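Local coordinates for protein 11R-lipoxygenase (Gersemia fruticosa, PDB 3VF1) that probably oxygenates polyunsaturated fatty acids as a calcium-dependent, non-heme iron lipoxygenase that carries a PLAT domain, at residues 206-211 and 218-223; 224-229 and 233-238; 584-589 and 623-628. All blocks are in the same frame, centred on the assembly; numbering follows the deposited sequence.

Interaction 1. Residues 206-211 and 218-223; sequences VGLADF and HLFGIW
F211 and F220 form a T-shaped (edge-to-face) aromatic pair, and with L208 they fasten the start of helix 208-213 to the loop that follows it, on the outer side of helix 619-632. The helix begins with a G207 N-cap and one half of a capping box: G207 N donates to D210 OD2 over 2.7 Å. Lacking a side chain, the glycine cannot return the other half. F220 stands at the second position of a type II beta turn running from L219 to I222, and G221 follows with the positive phi that glycine tolerates easily. The ring planes of F211 and F220 are 86° apart, and the centroids of these two rings 4.8 Å. Because F220 carries CG anti to its own backbone N (chi1 -171°), its ring reaches back to the first helical turn. There L208 lies over one face of it, CB sitting 4.2 Å from the F220 ring centroid and almost exactly on the normal, a CH-pi contact suited to a branched aliphatic residue. Its CD1 also comes to 3.5 Å from F220 CB. The other side of the arrangement is more buried: F211 also packs on T624, and H620 meets both rings. An alanine in place of F211 takes away the ring face under F220 CD1, and would probably open a gap beside H620 and T624 and set the F220 ring free to turn. A flat, apolar ring therefore fits this position well. The point of the T is precise: F220 CD1 hangs over the centre of the F211 ring, 3.4 Å above its plane.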
ATOM      1  N   VAL A 206      -4.154 -17.404  12.033  1.00 49.66           N
ATOM      2  CA  VAL A 206      -2.907 -18.046  12.427  1.00 48.17           C
ATOM      3  C   VAL A 206      -3.179 -19.219  13.362  1.00 47.43           C
ATOM      4  O   VAL A 206      -2.767 -19.214  14.522  1.00 47.82           O
ATOM      5  CB  VAL A 206      -1.956 -17.053  13.119  1.00 50.88           C
ATOM      6  CG1 VAL A 206      -0.560 -17.643  13.200  1.00 46.85           C
ATOM      7  CG2 VAL A 206      -1.932 -15.729  12.368  1.00 50.24           C
ATOM      8  N   GLY A 207      -3.878 -20.222  12.844  1.00 48.10           N
ATOM      9  CA  GLY A 207      -4.194 -21.409  13.615  1.00 43.65           C
ATOM     10  C   GLY A 207      -3.165 -22.502  13.416  1.00 40.29           C
ATOM     11  O   GLY A 207      -2.122 -22.287  12.800  1.00 38.74           O
ATOM     12  N   LEU A 208      -3.467 -23.685  13.942  1.00 38.27           N
ATOM     13  CA  LEU A 208      -2.558 -24.822  13.867  1.00 40.15           C
ATOM     14  C   LEU A 208      -2.209 -25.164  12.423  1.00 40.52           C
ATOM     15  O   LEU A 208      -1.060 -25.476  12.110  1.00 39.00           O
ATOM     16  CB  LEU A 208      -3.187 -26.035  14.551  1.00 36.94           C
ATOM     17  CG  LEU A 208      -2.365 -27.324  14.562  1.00 38.03           C
ATOM     18  CD1 LEU A 208      -1.041 -27.122  15.282  1.00 37.79           C
ATOM     19  CD2 LEU A 208      -3.164 -28.444  15.205  1.00 42.43           C
ATOM     20  N   ALA A 209      -3.206 -25.102  11.545  1.00 39.90           N
ATOM     21  CA  ALA A 209      -3.017 -25.465  10.144  1.00 42.13           C
ATOM     22  C   ALA A 209      -2.049 -24.513   9.446  1.00 43.01           C
ATOM     23  O   ALA A 209      -1.358 -24.899   8.500  1.00 40.63           O
ATOM     24  CB  ALA A 209      -4.356 -25.480   9.423  1.00 39.95           C
ATOM     25  N   ASP A 210      -2.001 -23.270   9.914  1.00 41.13           N
ATOM     26  CA  ASP A 210      -1.116 -22.271   9.330  1.00 41.78           C
ATOM     27  C   ASP A 210       0.315 -22.501   9.801  1.00 40.51           C
ATOM     28  O   ASP A 210       1.267 -22.285   9.052  1.00 41.81           O
ATOM     29  CB  ASP A 210      -1.588 -20.866   9.699  1.00 44.46           C
ATOM     30  CG  ASP A 210      -3.042 -20.630   9.333  1.00 51.81           C
ATOM     31  OD1 ASP A 210      -3.318 -20.319   8.154  1.00 51.45           O
ATOM     32  OD2 ASP A 210      -3.909 -20.758  10.224  1.00 50.79           O
ATOM     33  N   PHE A 211       0.458 -22.938  11.049  1.00 38.80           N
ATOM     34  CA  PHE A 211       1.748 -23.389  11.557  1.00 36.16           C
ATOM     35  C   PHE A 211       2.218 -24.578  10.730  1.00 39.67           C
ATOM     36  O   PHE A 211       3.394 -24.686  10.383  1.00 39.96           O
ATOM     37  CB  PHE A 211       1.631 -23.823  13.017  1.00 35.88           C
ATOM     38  CG  PHE A 211       1.796 -22.706  14.008  1.00 35.46           C
ATOM     39  CD1 PHE A 211       1.010 -21.570  13.942  1.00 35.39           C
ATOM     40  CD2 PHE A 211       2.726 -22.809  15.027  1.00 33.07           C
ATOM     41  CE1 PHE A 211       1.162 -20.552  14.864  1.00 32.48           C
ATOM     42  CE2 PHE A 211       2.880 -21.795  15.951  1.00 32.63           C
ATOM     43  CZ  PHE A 211       2.098 -20.667  15.869  1.00 32.11           C
ATOM     44  N   HIS A 218       4.746 -28.290  15.261  1.00 36.40           N
ATOM     45  CA  HIS A 218       5.265 -28.852  16.505  1.00 36.11           C
ATOM     46  C   HIS A 218       5.580 -27.760  17.524  1.00 36.13           C
ATOM     47  O   HIS A 218       5.847 -28.052  18.689  1.00 40.51           O
ATOM     48  CB  HIS A 218       6.512 -29.702  16.240  1.00 36.02           C
ATOM     49  CG  HIS A 218       7.635 -28.950  15.596  1.00 38.60           C
ATOM     50  ND1 HIS A 218       7.766 -28.839  14.229  1.00 37.01           N
ATOM     51  CD2 HIS A 218       8.683 -28.280  16.132  1.00 35.39           C
ATOM     52  CE1 HIS A 218       8.844 -28.126  13.951  1.00 36.63           C
ATOM     53  NE2 HIS A 218       9.418 -27.776  15.086  1.00 34.27           N
ATOM     54  N   LEU A 219       5.544 -26.505  17.084  1.00 37.59           N
ATOM     55  CA  LEU A 219       5.805 -25.373  17.967  1.00 37.00           C
ATOM     56  C   LEU A 219       4.522 -24.650  18.368  1.00 36.70           C
ATOM     57  O   LEU A 219       4.572 -23.625  19.052  1.00 35.06           O
ATOM     58  CB  LEU A 219       6.756 -24.382  17.292  1.00 34.02           C
ATOM     59  CG  LEU A 219       8.156 -24.902  16.961  1.00 35.12           C
ATOM     60  CD1 LEU A 219       8.981 -23.809  16.306  1.00 36.32           C
ATOM     61  CD2 LEU A 219       8.844 -25.421  18.212  1.00 34.91           C
ATOM     62  N   PHE A 220       3.377 -25.176  17.948  1.00 34.52           N
ATOM     63  CA  PHE A 220       2.100 -24.546  18.267  1.00 36.07           C
ATOM     64  C   PHE A 220       1.764 -24.745  19.741  1.00 40.34           C
ATOM     65  O   PHE A 220       1.765 -25.868  20.243  1.00 39.13           O
ATOM     66  CB  PHE A 220       0.980 -25.111  17.392  1.00 35.90           C
ATOM     67  CG  PHE A 220      -0.318 -24.363  17.515  1.00 37.81           C
ATOM     68  CD1 PHE A 220      -0.543 -23.217  16.771  1.00 40.08           C
ATOM     69  CD2 PHE A 220      -1.310 -24.804  18.375  1.00 39.77           C
ATOM     70  CE1 PHE A 220      -1.735 -22.522  16.881  1.00 38.53           C
ATOM     71  CE2 PHE A 220      -2.505 -24.114  18.489  1.00 37.64           C
ATOM     72  CZ  PHE A 220      -2.717 -22.973  17.740  1.00 37.52           C
ATOM     73  N   GLY A 221       1.484 -23.643  20.429  1.00 41.18           N
ATOM     74  CA  GLY A 221       1.133 -23.685  21.837  1.00 38.22           C
ATOM     75  C   GLY A 221       2.340 -23.806  22.749  1.00 39.15           C
ATOM     76  O   GLY A 221       2.193 -23.961  23.960  1.00 40.48           O
ATOM     77  N   ILE A 222       3.535 -23.732  22.169  1.00 40.04           N
ATOM     78  CA  ILE A 222       4.769 -23.853  22.937  1.00 38.80           C
ATOM     79  C   ILE A 222       5.261 -22.475  23.373  1.00 41.21           C
ATOM     80  O   ILE A 222       5.703 -21.674  22.548  1.00 40.74           O
ATOM     81  CB  ILE A 222       5.870 -24.549  22.113  1.00 38.82           C
ATOM     82  CG1 ILE A 222       5.356 -25.880  21.556  1.00 39.83           C
ATOM     83  CG2 ILE A 222       7.113 -24.769  22.954  1.00 38.57           C
ATOM     84  CD1 ILE A 222       4.874 -26.848  22.619  1.00 40.24           C
ATOM     85  N   TRP A 223       5.183 -22.205  24.673  1.00 41.51           N
ATOM     86  CA  TRP A 223       5.514 -20.887  25.208  1.00 41.77           C
ATOM     87  C   TRP A 223       6.905 -20.849  25.835  1.00 39.05           C
ATOM     88  O   TRP A 223       7.180 -20.021  26.705  1.00 38.16           O
ATOM     89  CB  TRP A 223       4.473 -20.463  26.247  1.00 43.26           C
ATOM     90  CG  TRP A 223       3.105 -20.221  25.678  1.00 52.15           C
ATOM     91  CD1 TRP A 223       2.652 -20.586  24.442  1.00 50.16           C
ATOM     92  CD2 TRP A 223       2.016 -19.550  26.322  1.00 62.49           C
ATOM     93  NE1 TRP A 223       1.348 -20.188  24.280  1.00 53.99           N
ATOM     94  CE2 TRP A 223       0.934 -19.551  25.420  1.00 67.53           C
ATOM     95  CE3 TRP A 223       1.850 -18.952  27.576  1.00 62.80           C
ATOM     96  CZ2 TRP A 223      -0.298 -18.973  25.731  1.00 66.96           C
ATOM     97  CZ3 TRP A 223       0.627 -18.381  27.884  1.00 66.56           C
ATOM     98  CH2 TRP A 223      -0.432 -18.396  26.964  1.00 67.27           C
TER

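Interaction 2. Residues 224-229 and 233-238; sequences DDWDCL and RQLITP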
ATOM      1  N   ASP A 224       7.781 -21.742  25.391  1.00 39.38           N
ATOM      2  CA  ASP A 224       9.142 -21.802  25.911  1.00 40.28           C
ATOM      3  C   ASP A 224      10.020 -20.738  25.270  1.00 40.02           C
ATOM      4  O   ASP A 224       9.716 -20.234  24.188  1.00 39.33           O
ATOM      5  CB  ASP A 224       9.756 -23.178  25.647  1.00 45.49           C
ATOM      6  CG  ASP A 224       8.992 -24.297  26.317  1.00 50.79           C
ATOM      7  OD1 ASP A 224       8.264 -24.023  27.295  1.00 50.50           O
ATOM      8  OD2 ASP A 224       9.126 -25.454  25.867  1.00 54.46           O
ATOM      9  N   ASP A 225      11.110 -20.399  25.947  1.00 37.62           N
ATOM     10  CA  ASP A 225      12.121 -19.527  25.373  1.00 35.68           C
ATOM     11  C   ASP A 225      12.831 -20.266  24.253  1.00 34.94           C
ATOM     12  O   ASP A 225      12.813 -21.496  24.201  1.00 36.29           O
ATOM     13  CB  ASP A 225      13.155 -19.134  26.430  1.00 37.52           C
ATOM     14  CG  ASP A 225      12.570 -18.285  27.539  1.00 42.74           C
ATOM     15  OD1 ASP A 225      11.328 -18.172  27.614  1.00 44.14           O
ATOM     16  OD2 ASP A 225      13.354 -17.732  28.340  1.00 42.10           O
ATOM     17  N   TRP A 226      13.450 -19.514  23.352  1.00 35.12           N
ATOM     18  CA  TRP A 226      14.404 -20.092  22.423  1.00 36.98           C
ATOM     19  C   TRP A 226      15.709 -20.278  23.184  1.00 39.82           C
ATOM     20  O   TRP A 226      16.075 -19.440  24.009  1.00 36.91           O
ATOM     21  CB  TRP A 226      14.615 -19.177  21.218  1.00 35.72           C
ATOM     22  CG  TRP A 226      13.414 -19.065  20.335  1.00 36.53           C
ATOM     23  CD1 TRP A 226      12.470 -18.081  20.355  1.00 34.37           C
ATOM     24  CD2 TRP A 226      13.025 -19.975  19.299  1.00 33.44           C
ATOM     25  NE1 TRP A 226      11.517 -18.321  19.396  1.00 33.30           N
ATOM     26  CE2 TRP A 226      11.836 -19.477  18.733  1.00 31.02           C
ATOM     27  CE3 TRP A 226      13.568 -21.161  18.796  1.00 34.08           C
ATOM     28  CZ2 TRP A 226      11.179 -20.123  17.690  1.00 32.75           C
ATOM     29  CZ3 TRP A 226      12.914 -21.801  17.760  1.00 35.66           C
ATOM     30  CH2 TRP A 226      11.732 -21.281  17.217  1.00 35.84           C
ATOM     31  N   ASP A 227      16.403 -21.379  22.922  1.00 37.41           N
ATOM     32  CA  ASP A 227      17.630 -21.687  23.647  1.00 42.79           C
ATOM     33  C   ASP A 227      18.694 -20.625  23.393  1.00 40.62           C
ATOM     34  O   ASP A 227      19.375 -20.185  24.320  1.00 40.83           O
ATOM     35  CB  ASP A 227      18.157 -23.067  23.249  1.00 48.50           C
ATOM     36  CG  ASP A 227      17.187 -24.181  23.594  1.00 56.33           C
ATOM     37  OD1 ASP A 227      16.577 -24.124  24.683  1.00 56.18           O
ATOM     38  OD2 ASP A 227      17.031 -25.109  22.773  1.00 59.64           O
ATOM     39  N   CYS A 228      18.834 -20.214  22.137  1.00 39.32           N
ATOM     40  CA  CYS A 228      19.794 -19.178  21.779  1.00 37.61           C
ATOM     41  C   CYS A 228      19.338 -18.395  20.549  1.00 38.40           C
ATOM     42  O   CYS A 228      18.393 -18.786  19.863  1.00 40.76           O
ATOM     43  CB  CYS A 228      21.176 -19.789  21.536  1.00 35.01           C
ATOM     44  SG  CYS A 228      21.268 -20.888  20.111  1.00 41.89           S
ATOM     45  N   LEU A 229      20.028 -17.292  20.279  1.00 32.91           N
ATOM     46  CA  LEU A 229      19.652 -16.373  19.212  1.00 35.48           C
ATOM     47  C   LEU A 229      19.688 -17.032  17.837  1.00 37.01           C
ATOM     48  O   LEU A 229      18.914 -16.671  16.948  1.00 34.87           O
ATOM     49  CB  LEU A 229      20.585 -15.160  19.227  1.00 36.01           C
ATOM     50  CG  LEU A 229      20.470 -14.277  20.472  1.00 34.65           C
ATOM     51  CD1 LEU A 229      21.685 -13.375  20.621  1.00 31.84           C
ATOM     52  CD2 LEU A 229      19.197 -13.448  20.414  1.00 32.53           C
ATOM     53  N   ARG A 233      16.687 -19.165  13.315  1.00 36.09           N
ATOM     54  CA  ARG A 233      16.856 -19.602  11.931  1.00 37.91           C
ATOM     55  C   ARG A 233      16.019 -20.844  11.624  1.00 38.48           C
ATOM     56  O   ARG A 233      15.846 -21.209  10.460  1.00 36.13           O
ATOM     57  CB  ARG A 233      18.333 -19.885  11.641  1.00 34.25           C
ATOM     58  CG  ARG A 233      19.225 -18.655  11.717  1.00 36.86           C
ATOM     59  CD  ARG A 233      20.673 -19.027  12.002  1.00 35.47           C
ATOM     60  NE  ARG A 233      21.415 -19.400  10.798  1.00 35.92           N
ATOM     61  CZ  ARG A 233      22.306 -18.625  10.178  1.00 38.30           C
ATOM     62  NH1 ARG A 233      22.593 -17.410  10.633  1.00 34.71           N
ATOM     63  NH2 ARG A 233      22.923 -19.068   9.092  1.00 40.38           N
ATOM     64  N   GLN A 234      15.504 -21.490  12.666  1.00 37.16           N
ATOM     65  CA  GLN A 234      14.665 -22.671  12.494  1.00 36.70           C
ATOM     66  C   GLN A 234      13.341 -22.322  11.826  1.00 36.79           C
ATOM     67  O   GLN A 234      12.697 -23.180  11.223  1.00 34.02           O
ATOM     68  CB  GLN A 234      14.387 -23.331  13.846  1.00 34.26           C
ATOM     69  CG  GLN A 234      15.608 -23.935  14.516  1.00 39.35           C
ATOM     70  CD  GLN A 234      15.283 -24.563  15.856  1.00 41.63           C
ATOM     71  OE1 GLN A 234      14.117 -24.801  16.176  1.00 48.29           O
ATOM     72  NE2 GLN A 234      16.312 -24.833  16.650  1.00 38.32           N
ATOM     73  N   LEU A 235      12.938 -21.060  11.935  1.00 36.56           N
ATOM     74  CA  LEU A 235      11.654 -20.621  11.404  1.00 36.61           C
ATOM     75  C   LEU A 235      11.678 -20.494   9.884  1.00 38.39           C
ATOM     76  O   LEU A 235      10.628 -20.385   9.249  1.00 39.36           O
ATOM     77  CB  LEU A 235      11.249 -19.287  12.034  1.00 34.97           C
ATOM     78  CG  LEU A 235      11.093 -19.309  13.555  1.00 35.30           C
ATOM     79  CD1 LEU A 235      10.633 -17.959  14.073  1.00 35.07           C
ATOM     80  CD2 LEU A 235      10.124 -20.402  13.975  1.00 40.48           C
ATOM     81  N   ILE A 236      12.873 -20.511   9.301  1.00 36.27           N
ATOM     82  CA  ILE A 236      13.006 -20.417   7.853  1.00 37.36           C
ATOM     83  C   ILE A 236      13.108 -21.805   7.229  1.00 40.95           C
ATOM     84  O   ILE A 236      14.201 -22.317   6.988  1.00 40.24           O
ATOM     85  CB  ILE A 236      14.228 -19.580   7.447  1.00 41.04           C
ATOM     86  CG1 ILE A 236      14.176 -18.210   8.126  1.00 39.88           C
ATOM     87  CG2 ILE A 236      14.284 -19.425   5.933  1.00 40.16           C
ATOM     88  CD1 ILE A 236      12.885 -17.451   7.876  1.00 37.16           C
ATOM     89  N   THR A 237      11.949 -22.403   6.978  1.00 40.69           N
ATOM     90  CA  THR A 237      11.865 -23.713   6.356  1.00 39.10           C
ATOM     91  C   THR A 237      11.773 -23.553   4.843  1.00 44.43           C
ATOM     92  O   THR A 237      11.662 -22.435   4.342  1.00 42.54           O
ATOM     93  CB  THR A 237      10.620 -24.466   6.850  1.00 42.69           C
ATOM     94  OG1 THR A 237       9.441 -23.760   6.438  1.00 47.16           O
ATOM     95  CG2 THR A 237      10.636 -24.584   8.366  1.00 40.61           C
ATOM     96  N   PRO A 238      11.827 -24.673   4.104  1.00 51.16           N
ATOM     97  CA  PRO A 238      11.651 -24.608   2.650  1.00 43.29           C
ATOM     98  C   PRO A 238      10.311 -23.990   2.252  1.00 41.54           C
ATOM     99  O   PRO A 238      10.147 -23.573   1.106  1.00 49.51           O
ATOM    100  CB  PRO A 238      11.715 -26.079   2.227  1.00 41.23           C
ATOM    101  CG  PRO A 238      12.543 -26.731   3.278  1.00 41.05           C
ATOM    102  CD  PRO A 238      12.188 -26.029   4.554  1.00 40.32           C
TER
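W226 and Q234 bring the two backbones closest, yet their CA atoms are still 10.3 Å apart, so side chains must span the distance. Residues 224-229 run without regular helix or strand, whereas 233-235 end a short 3-10 turn, closed by I236 N bonding to R233 O. That turn directs Q234 and L235 toward the facing segment, and W226 points back at them. The indole covers about half of the span; the Q234 chain, extended beyond CG (chi2 179°), carries its amide to the indole rim. W226 CZ3 meets Q234 OE1 at 3.6 Å, with the oxygen near the ring plane and the amide turned 80° from the indole. An amide oxygen suits this place because the C-H rim of an aromatic ring is slightly positive. Next in the chain, L235 offers a methyl: CD2 lies 3.7 Å from W226 CH2. F232, from the short link between the segments, also meets the indole. Polar Q234 takes the exposed side; the buried W226 and L235 pack the long connection between helices 208-213 and 247-250 against A622 of helix 619-632 in the lipoxygenase domain, with W226 also on M613 of helix 609-615.

Interaction 3. Residues 584-589 and 623-628; sequences ATYGFH and VTMVSV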
ATOM      1  N   ALA A 584      12.578 -10.004   4.719  1.00 28.63           N
ATOM      2  CA  ALA A 584      13.993  -9.706   4.886  1.00 29.22           C
ATOM      3  C   ALA A 584      14.238  -9.034   6.233  1.00 29.10           C
ATOM      4  O   ALA A 584      15.317  -9.154   6.811  1.00 31.24           O
ATOM      5  CB  ALA A 584      14.478  -8.811   3.757  1.00 28.60           C
ATOM      6  N   THR A 585      13.225  -8.332   6.731  1.00 27.17           N
ATOM      7  CA  THR A 585      13.356  -7.551   7.956  1.00 29.11           C
ATOM      8  C   THR A 585      12.956  -8.343   9.198  1.00 29.75           C
ATOM      9  O   THR A 585      13.640  -8.289  10.220  1.00 27.64           O
ATOM     10  CB  THR A 585      12.501  -6.268   7.880  1.00 31.73           C
ATOM     11  OG1 THR A 585      12.999  -5.422   6.837  1.00 32.62           O
ATOM     12  CG2 THR A 585      12.533  -5.510   9.200  1.00 31.16           C
ATOM     13  N   TYR A 586      11.852  -9.078   9.109  1.00 27.19           N
ATOM     14  CA  TYR A 586      11.316  -9.793  10.264  1.00 28.98           C
ATOM     15  C   TYR A 586      11.545 -11.301  10.193  1.00 28.59           C
ATOM     16  O   TYR A 586      11.281 -12.016  11.160  1.00 32.16           O
ATOM     17  CB  TYR A 586       9.821  -9.509  10.416  1.00 27.95           C
ATOM     18  CG  TYR A 586       9.504  -8.053  10.663  1.00 30.71           C
ATOM     19  CD1 TYR A 586       9.673  -7.491  11.921  1.00 29.95           C
ATOM     20  CD2 TYR A 586       9.035  -7.241   9.640  1.00 27.58           C
ATOM     21  CE1 TYR A 586       9.386  -6.160  12.152  1.00 30.45           C
ATOM     22  CE2 TYR A 586       8.744  -5.912   9.861  1.00 31.59           C
ATOM     23  CZ  TYR A 586       8.921  -5.376  11.120  1.00 34.22           C
ATOM     24  OH  TYR A 586       8.630  -4.051  11.341  1.00 33.43           O
ATOM     25  N   GLY A 587      12.027 -11.783   9.052  1.00 26.00           N
ATOM     26  CA  GLY A 587      12.304 -13.199   8.888  1.00 30.84           C
ATOM     27  C   GLY A 587      13.123 -13.722  10.052  1.00 32.31           C
ATOM     28  O   GLY A 587      12.753 -14.701  10.698  1.00 33.07           O
ATOM     29  N   PHE A 588      14.245 -13.059  10.315  1.00 31.89           N
ATOM     30  CA  PHE A 588      15.067 -13.357  11.481  1.00 30.16           C
ATOM     31  C   PHE A 588      14.664 -12.416  12.613  1.00 30.08           C
ATOM     32  O   PHE A 588      15.038 -11.244  12.628  1.00 30.50           O
ATOM     33  CB  PHE A 588      16.549 -13.198  11.137  1.00 30.02           C
ATOM     34  CG  PHE A 588      17.476 -13.666  12.219  1.00 29.40           C
ATOM     35  CD1 PHE A 588      17.616 -15.017  12.493  1.00 32.15           C
ATOM     36  CD2 PHE A 588      18.215 -12.757  12.958  1.00 28.58           C
ATOM     37  CE1 PHE A 588      18.471 -15.450  13.491  1.00 29.82           C
ATOM     38  CE2 PHE A 588      19.071 -13.185  13.953  1.00 28.80           C
ATOM     39  CZ  PHE A 588      19.199 -14.531  14.221  1.00 32.59           C
ATOM     40  N   HIS A 589      13.896 -12.945  13.560  1.00 30.10           N
ATOM     41  CA  HIS A 589      13.209 -12.126  14.557  1.00 31.45           C
ATOM     42  C   HIS A 589      14.103 -11.110  15.278  1.00 31.05           C
ATOM     43  O   HIS A 589      13.707  -9.960  15.465  1.00 31.70           O
ATOM     44  CB  HIS A 589      12.513 -13.021  15.587  1.00 27.50           C
ATOM     45  CG  HIS A 589      11.530 -12.294  16.450  1.00 31.56           C
ATOM     46  ND1 HIS A 589      10.173 -12.310  16.211  1.00 34.53           N
ATOM     47  CD2 HIS A 589      11.709 -11.521  17.547  1.00 32.39           C
ATOM     48  CE1 HIS A 589       9.557 -11.586  17.127  1.00 32.18           C
ATOM     49  NE2 HIS A 589      10.466 -11.094  17.949  1.00 34.17           N
ATOM     50  N   VAL A 623       6.692 -17.904  15.644  1.00 30.53           N
ATOM     51  CA  VAL A 623       6.098 -18.572  14.490  1.00 30.24           C
ATOM     52  C   VAL A 623       4.902 -17.772  13.982  1.00 32.53           C
ATOM     53  O   VAL A 623       4.687 -17.659  12.775  1.00 31.60           O
ATOM     54  CB  VAL A 623       5.633 -20.000  14.831  1.00 31.20           C
ATOM     55  CG1 VAL A 623       4.913 -20.623  13.642  1.00 30.28           C
ATOM     56  CG2 VAL A 623       6.813 -20.862  15.246  1.00 28.58           C
ATOM     57  N   THR A 624       4.126 -17.220  14.910  1.00 32.50           N
ATOM     58  CA  THR A 624       2.962 -16.421  14.550  1.00 32.35           C
ATOM     59  C   THR A 624       3.369 -15.257  13.657  1.00 34.24           C
ATOM     60  O   THR A 624       2.686 -14.944  12.683  1.00 39.67           O
ATOM     61  CB  THR A 624       2.237 -15.875  15.795  1.00 32.96           C
ATOM     62  OG1 THR A 624       1.612 -16.953  16.502  1.00 33.80           O
ATOM     63  CG2 THR A 624       1.175 -14.855  15.397  1.00 35.29           C
ATOM     64  N   MET A 625       4.488 -14.619  13.985  1.00 33.11           N
ATOM     65  CA  MET A 625       4.957 -13.474  13.217  1.00 33.09           C
ATOM     66  C   MET A 625       5.375 -13.890  11.812  1.00 30.42           C
ATOM     67  O   MET A 625       5.070 -13.202  10.840  1.00 32.77           O
ATOM     68  CB  MET A 625       6.127 -12.788  13.924  1.00 30.37           C
ATOM     69  CG  MET A 625       6.609 -11.529  13.217  1.00 31.94           C
ATOM     70  SD  MET A 625       5.267 -10.352  12.939  1.00 36.78           S
ATOM     71  CE  MET A 625       6.141  -9.012  12.132  1.00 35.95           C
ATOM     72  N   VAL A 626       6.074 -15.014  11.707  1.00 31.07           N
ATOM     73  CA  VAL A 626       6.534 -15.509  10.413  1.00 32.39           C
ATOM     74  C   VAL A 626       5.355 -15.898   9.529  1.00 33.66           C
ATOM     75  O   VAL A 626       5.377 -15.679   8.319  1.00 34.84           O
ATOM     76  CB  VAL A 626       7.473 -16.722  10.570  1.00 33.08           C
ATOM     77  CG1 VAL A 626       7.728 -17.382   9.220  1.00 32.60           C
ATOM     78  CG2 VAL A 626       8.781 -16.297  11.215  1.00 37.58           C
ATOM     79  N   SER A 627       4.327 -16.478  10.140  1.00 35.58           N
ATOM     80  CA  SER A 627       3.121 -16.851   9.412  1.00 34.87           C
ATOM     81  C   SER A 627       2.440 -15.604   8.858  1.00 34.22           C
ATOM     82  O   SER A 627       1.967 -15.593   7.722  1.00 34.87           O
ATOM     83  CB  SER A 627       2.159 -17.610  10.330  1.00 35.07           C
ATOM     84  OG  SER A 627       1.022 -18.066   9.617  1.00 43.81           O
ATOM     85  N   VAL A 628       2.400 -14.554   9.672  1.00 34.49           N
ATOM     86  CA  VAL A 628       1.781 -13.295   9.273  1.00 34.00           C
ATOM     87  C   VAL A 628       2.581 -12.608   8.172  1.00 37.72           C
ATOM     88  O   VAL A 628       2.036 -12.265   7.123  1.00 38.33           O
ATOM     89  CB  VAL A 628       1.639 -12.341  10.474  1.00 34.95           C
ATOM     90  CG1 VAL A 628       1.361 -10.916  10.005  1.00 39.87           C
ATOM     91  CG2 VAL A 628       0.538 -12.830  11.406  1.00 33.40           C
TER
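The ring of Y586 is held between two methyl groups, one on each face. T585 CG2 stands over the centre of one side, 3.8 Å above the plane, and M625 CE covers the opposite side, displaced toward the rim. The methionine methyl is 4.0 Å from the ring centroid and 22° off the normal, a CH-pi contact. Its nearest ring atom is CG, 3.8 Å from CE, so it lies over the root of the tyrosine and not over the hydroxyl end. M625 arrives there from helix 619-632 with CG anti to the backbone N (chi1 -176°) and a bend at chi2 that brings the methyl in front of the ring. Methionine suits the place: its unbranched chain bends easily and ends in an apolar methyl. Beside this pair, one residue further along each chain, the backbones draw together: the CA atoms of G587 and V626 are 6.4 Å apart, and V626 CG2 comes to 4.3 Å from G587 O. The contact joins the short helical segment that carries Y586, which follows iron ligand N579 closely in the chain, to helix 619-632. The long helix 369-410 completes the setting, with Q388 touching both Y586 and M625. The Y586 side chain is about 8 Å from that of iron ligand H392 and about 11 Å from the iron, so it lies near the metal centre without belonging to it. Tyrosine suits this buried position because its hydroxyl is hydrogen-bonded elsewhere while its faces take apolar neighbours. Chemically, the contact with M625 rests on dispersion and the weak attraction of a C-H group, made slightly positive by the adjacent sulfur, for the pi cloud; together the two methyls probably limit tilting of the ring.

In the fold
Following the chain from the N terminus, interaction 1 comes first, closing a loop of six residues at helix 208-213. Interaction 2 follows at once, residue 224 succeeding 223, and closes a turn of only three residues. Interaction 3 lies far along the chain and closes a loop of 33 residues that takes in helix 609-615 and the first turn of helix 619-632. The three stand in series; none nests in or crosses another. In space they converge on helix 619-632: F211, L219 and L235 all pack against V623, and L235 also reaches V626. F588 touches R233 and L229, so the long loop before helix 247-250 is tied to both partners of interaction 3.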